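Local coordinates for FAD:protein FMN transferase (Pseudomonas stutzeri ATCC 14405 = CCUG 16156, PDB 5MGY) that probably transfers FMN from FAD to a threonine side chain of its target protein, releasing AMP, with magnesium as cofactor, at residues T21-Y26 with L180-G185; P198-I203 with I216-G221. All coordinates share one frame; numbering follows the deposited sequence.

Contact 1: residues T21-Y26 with L180-G185; sequences TYTVKY and LVEITG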
# COMPACT_ATOMS: atom_id res chain seq x y z
N THR A 21 9.88 -2.34 9.69
CA THR A 21 9.22 -2.79 10.90
C THR A 21 7.69 -2.62 10.91
O THR A 21 7.13 -1.74 10.18
CB THR A 21 9.71 -2.06 12.16
OG1 THR A 21 9.13 -0.74 12.24
CG2 THR A 21 11.23 -2.00 12.21
N TYR A 22 7.08 -3.44 11.79
CA TYR A 22 5.69 -3.35 12.20
C TYR A 22 5.58 -3.02 13.70
O TYR A 22 6.50 -3.24 14.49
CB TYR A 22 4.92 -4.64 11.88
CG TYR A 22 5.39 -5.87 12.62
CD1 TYR A 22 6.31 -6.73 12.05
CD2 TYR A 22 4.90 -6.18 13.89
CE1 TYR A 22 6.74 -7.88 12.72
CE2 TYR A 22 5.32 -7.32 14.56
CZ TYR A 22 6.24 -8.18 13.98
OH TYR A 22 6.69 -9.30 14.65
N THR A 23 4.44 -2.49 14.08
CA THR A 23 4.15 -2.23 15.45
C THR A 23 2.67 -2.42 15.67
O THR A 23 1.87 -1.86 14.93
CB THR A 23 4.59 -0.81 15.84
OG1 THR A 23 6.01 -0.72 15.75
CG2 THR A 23 4.18 -0.47 17.29
N VAL A 24 2.32 -3.19 16.68
CA VAL A 24 0.97 -3.38 17.11
C VAL A 24 0.85 -2.80 18.50
O VAL A 24 1.71 -2.98 19.34
CB VAL A 24 0.61 -4.88 17.15
CG1 VAL A 24 -0.81 -5.12 17.65
CG2 VAL A 24 0.77 -5.48 15.76
N LYS A 25 -0.24 -2.11 18.72
CA LYS A 25 -0.62 -1.65 20.01
C LYS A 25 -2.07 -2.00 20.27
O LYS A 25 -2.89 -1.87 19.40
CB LYS A 25 -0.46 -0.14 20.08
CG LYS A 25 0.98 0.38 19.97
CD LYS A 25 0.97 1.89 20.16
CE LYS A 25 2.34 2.47 19.94
NZ LYS A 25 2.33 3.93 20.27
N TYR A 26 -2.38 -2.45 21.46
CA TYR A 26 -3.74 -2.83 21.78
C TYR A 26 -4.06 -2.76 23.26
O TYR A 26 -3.17 -2.83 24.11
CB TYR A 26 -4.02 -4.24 21.27
CG TYR A 26 -3.38 -5.36 22.05
CD1 TYR A 26 -2.00 -5.62 21.97
CD2 TYR A 26 -4.16 -6.20 22.85
CE1 TYR A 26 -1.42 -6.66 22.69
CE2 TYR A 26 -3.58 -7.24 23.57
CZ TYR A 26 -2.22 -7.46 23.50
OH TYR A 26 -1.70 -8.48 24.22
N LEU A 180 -4.02 -0.29 17.44
CA LEU A 180 -3.40 0.49 16.36
C LEU A 180 -2.37 -0.43 15.79
O LEU A 180 -1.44 -0.76 16.50
CB LEU A 180 -2.68 1.75 16.90
CG LEU A 180 -1.60 2.44 16.01
CD1 LEU A 180 -2.22 2.97 14.76
CD2 LEU A 180 -0.94 3.62 16.69
N VAL A 181 -2.52 -0.82 14.53
CA VAL A 181 -1.62 -1.79 13.90
C VAL A 181 -0.86 -1.08 12.80
O VAL A 181 -1.49 -0.58 11.91
CB VAL A 181 -2.45 -2.88 13.25
CG1 VAL A 181 -1.62 -3.91 12.61
CG2 VAL A 181 -3.15 -3.67 14.26
N GLU A 182 0.47 -1.05 12.80
CA GLU A 182 1.21 -0.41 11.72
C GLU A 182 2.20 -1.38 11.06
O GLU A 182 3.05 -1.92 11.75
CB GLU A 182 1.88 0.86 12.23
CG GLU A 182 2.98 1.47 11.32
CD GLU A 182 4.43 1.02 11.69
OE1 GLU A 182 5.28 0.73 10.83
OE2 GLU A 182 4.81 0.93 12.86
N ILE A 183 2.11 -1.58 9.74
CA ILE A 183 3.03 -2.49 9.03
C ILE A 183 3.67 -1.66 7.94
O ILE A 183 2.98 -1.24 7.04
CB ILE A 183 2.31 -3.72 8.48
CG1 ILE A 183 1.68 -4.49 9.66
CG2 ILE A 183 3.26 -4.63 7.70
CD1 ILE A 183 0.71 -5.60 9.28
N THR A 184 4.97 -1.37 8.07
CA THR A 184 5.78 -0.59 7.07
C THR A 184 5.08 0.65 6.61
O THR A 184 5.05 0.95 5.42
CB THR A 184 6.19 -1.37 5.80
OG1 THR A 184 5.08 -1.46 4.90
CG2 THR A 184 6.65 -2.75 6.14
N GLY A 185 4.48 1.36 7.55
CA GLY A 185 3.89 2.64 7.29
C GLY A 185 2.40 2.64 7.11
O GLY A 185 1.74 3.55 7.59
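The amide N of Glu-182 donates to the carbonyl O of Thr-23 at 2.7 Å, and Thr-23 N returns a bond to Glu-182 O. Lys-25 and Leu-180 form a second reciprocal pair, and Thr-184 N adds a last bond to Thr-21 O (3.0 Å) just past the strand end. The pairing is antiparallel, the two strand axes running at 175°, and it joins strands 21-28 and 179-183 inside the large antiparallel sheet of the ApbE fold.

One face of the pair carries Thr-23, Lys-25, Leu-180 and Glu-182. CG of Glu-182 stands anti to its backbone N (chi1 165°), and a bend at chi2 swings the carboxylate over toward the neighbouring strand. There OE2 lies against Thr-23 CB at 3.5 Å, while Gly-185 N reaches OE1 by a weak bond. An alanine in place of Glu-182 would probably uncover Thr-23 CB and leave the amide of Gly-185 without this weak acceptor.

The other face, carrying Tyr-22, Val-24, Val-181 and Ile-183, is mostly apolar and turns to helices. Tyr-22 CB packs on Ile-183 CG1 at 3.9 Å, and Val-24 CG2 sits 4.3 Å from Val-181 CG1. Val-181 and Ile-183 also rest on helix 159-173, whereas the Tyr-22 ring leads off to helix 35-53, its hydroxyl bonded to Glu-43.

Backbone bonds therefore do the joining, with greasy side chains toward the helices. The carboxylate of Glu-182 stays on the reverse face, where it spans from the side chain of Thr-23 to the turn at Gly-185 and adds only a weak bond to the ladder of backbone ones.

Contact 2: residues P198-I203 with I216-G221; sequences PWRIAI and IVELDG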
# COMPACT_ATOMS: atom_id res chain seq x y z
N PRO A 198 -8.45 8.95 21.93
CA PRO A 198 -8.38 8.27 20.68
C PRO A 198 -6.95 7.98 20.22
O PRO A 198 -5.94 8.56 20.70
CB PRO A 198 -9.03 9.26 19.74
CG PRO A 198 -8.46 10.57 20.21
CD PRO A 198 -8.41 10.38 21.70
N TRP A 199 -6.90 7.07 19.25
CA TRP A 199 -5.71 6.82 18.48
C TRP A 199 -5.50 7.97 17.45
O TRP A 199 -6.40 8.36 16.71
CB TRP A 199 -5.83 5.48 17.77
CG TRP A 199 -6.04 4.29 18.69
CD1 TRP A 199 -7.20 3.59 18.86
CD2 TRP A 199 -5.04 3.64 19.49
NE1 TRP A 199 -7.00 2.57 19.73
CE2 TRP A 199 -5.68 2.56 20.13
CE3 TRP A 199 -3.67 3.83 19.68
CZ2 TRP A 199 -5.01 1.69 20.99
CZ3 TRP A 199 -3.00 2.98 20.54
CH2 TRP A 199 -3.68 1.92 21.21
N ARG A 200 -4.29 8.48 17.39
CA ARG A 200 -3.98 9.57 16.51
C ARG A 200 -2.77 9.31 15.65
O ARG A 200 -1.77 8.71 16.11
CB ARG A 200 -3.66 10.78 17.36
CG ARG A 200 -4.72 11.14 18.39
CD ARG A 200 -4.31 12.44 19.05
NE ARG A 200 -5.46 13.32 19.10
CZ ARG A 200 -6.06 13.70 20.22
NH1 ARG A 200 -5.63 13.27 21.41
NH2 ARG A 200 -7.13 14.49 20.14
N ILE A 201 -2.85 9.76 14.41
CA ILE A 201 -1.69 9.74 13.55
C ILE A 201 -1.42 11.21 13.15
O ILE A 201 -2.31 12.10 13.22
CB ILE A 201 -1.88 8.72 12.37
CG1 ILE A 201 -0.57 8.36 11.63
CG2 ILE A 201 -2.86 9.24 11.33
CD1 ILE A 201 0.59 7.79 12.45
N ALA A 202 -0.17 11.46 12.76
CA ALA A 202 0.26 12.72 12.13
C ALA A 202 0.55 12.54 10.63
O ALA A 202 1.31 11.65 10.25
CB ALA A 202 1.53 13.20 12.82
N ILE A 203 -0.05 13.39 9.80
CA ILE A 203 0.36 13.47 8.42
C ILE A 203 1.32 14.66 8.32
O ILE A 203 1.00 15.74 8.86
CB ILE A 203 -0.85 13.66 7.52
CG1 ILE A 203 -1.78 12.46 7.69
CG2 ILE A 203 -0.40 13.76 6.06
CD1 ILE A 203 -3.22 12.67 7.29
N ILE A 216 -3.08 16.48 12.40
CA ILE A 216 -3.35 15.39 13.35
C ILE A 216 -4.77 14.89 13.25
O ILE A 216 -5.69 15.64 13.40
CB ILE A 216 -3.14 15.84 14.79
CG1 ILE A 216 -1.75 16.46 14.96
CG2 ILE A 216 -3.33 14.69 15.76
CD1 ILE A 216 -0.58 15.63 14.48
N VAL A 217 -4.93 13.59 13.04
CA VAL A 217 -6.24 13.01 12.87
C VAL A 217 -6.46 11.86 13.84
O VAL A 217 -5.54 11.17 14.26
CB VAL A 217 -6.51 12.53 11.41
CG1 VAL A 217 -6.36 13.71 10.45
CG2 VAL A 217 -5.61 11.35 11.00
N GLU A 218 -7.72 11.64 14.14
CA GLU A 218 -8.17 10.63 15.03
C GLU A 218 -8.66 9.45 14.18
O GLU A 218 -9.52 9.62 13.35
CB GLU A 218 -9.24 11.24 15.95
CG GLU A 218 -8.65 12.44 16.73
CD GLU A 218 -9.61 13.11 17.70
OE1 GLU A 218 -10.78 12.59 17.84
OE2 GLU A 218 -9.16 14.14 18.30
N LEU A 219 -8.07 8.26 14.34
CA LEU A 219 -8.49 7.10 13.57
C LEU A 219 -9.35 6.22 14.42
O LEU A 219 -8.93 5.79 15.50
CB LEU A 219 -7.28 6.31 13.10
CG LEU A 219 -6.32 7.01 12.14
CD1 LEU A 219 -5.07 6.20 11.90
CD2 LEU A 219 -6.97 7.25 10.81
N ASP A 220 -10.56 5.96 13.97
CA ASP A 220 -11.48 5.05 14.67
C ASP A 220 -12.22 4.27 13.59
O ASP A 220 -13.27 4.66 13.13
CB ASP A 220 -12.46 5.80 15.62
CG ASP A 220 -13.33 4.85 16.54
OD1 ASP A 220 -14.18 5.35 17.32
OD2 ASP A 220 -13.20 3.61 16.51
N GLY A 221 -11.63 3.16 13.18
CA GLY A 221 -12.20 2.30 12.15
C GLY A 221 -11.71 2.66 10.78
O GLY A 221 -12.33 2.31 9.80
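Arg-200 NH2 and Glu-218 OE2 form a salt bridge at 2.8 Å across a beta hairpin, strand 199-205 returning antiparallel as strand 213-219. The two side chains run alongside each other in the same direction, yet guanidinium and carboxylate planes stand 78° apart, and the hydrogen bond within the bridge is bent and weak. Glu-218 has its chain extended beyond CG, while Arg-200 bends at chi3. Pro-198 CG lies over the centre of one guanidinium face and also touches Glu-218 CD at 3.8 Å, so the proline ring packs against both charged groups.

Between the strands themselves, Ile-201 N donates to Val-217 O and Val-217 N to Ile-201 O, each at 3.0 Å, and Leu-219 N donates to Trp-199 O at 2.9 Å. The same charged face continues along the hairpin into apolar contacts, where Ile-216 CD1 meets Ala-202 CB.

Ile-201, Val-217 and Leu-219 are among the side chains of the opposite face, which Trp-199 shares. Ile-201 and Leu-219 also press on Leu-187 of strand 186-190, and Val-217 on Phe-318 of helix 312-318, which puts the hairpin against the body of the protein. With CG2 between its backbone N and carbonyl carbon, Ile-201 sets that methyl 3.5 Å from Val-217 CG2 and 3.8 Å from Leu-219 CD1.

Contact 1 closes before contact 2 opens along the chain, and their centres lie about 14 Å apart on the same side of the molecule's centre. Contact 1 belongs to the eight-stranded antiparallel sheet; contact 2 is a separate two-stranded hairpin, with strand 186-190 lying between the two in sequence and packing against side chains of both. They also touch directly: Leu-180 CB meets Trp-199 CE3 at 3.6 Å, and Lys-25 CB approaches Trp-199 CH2. The hairpin thus covers part of the large sheet on the face of Leu-180. At the far end of contact 1, the side chain of Thr-184 lies about 8 Å from the bound magnesium ion, whereas contact 2 lies away from the metal site.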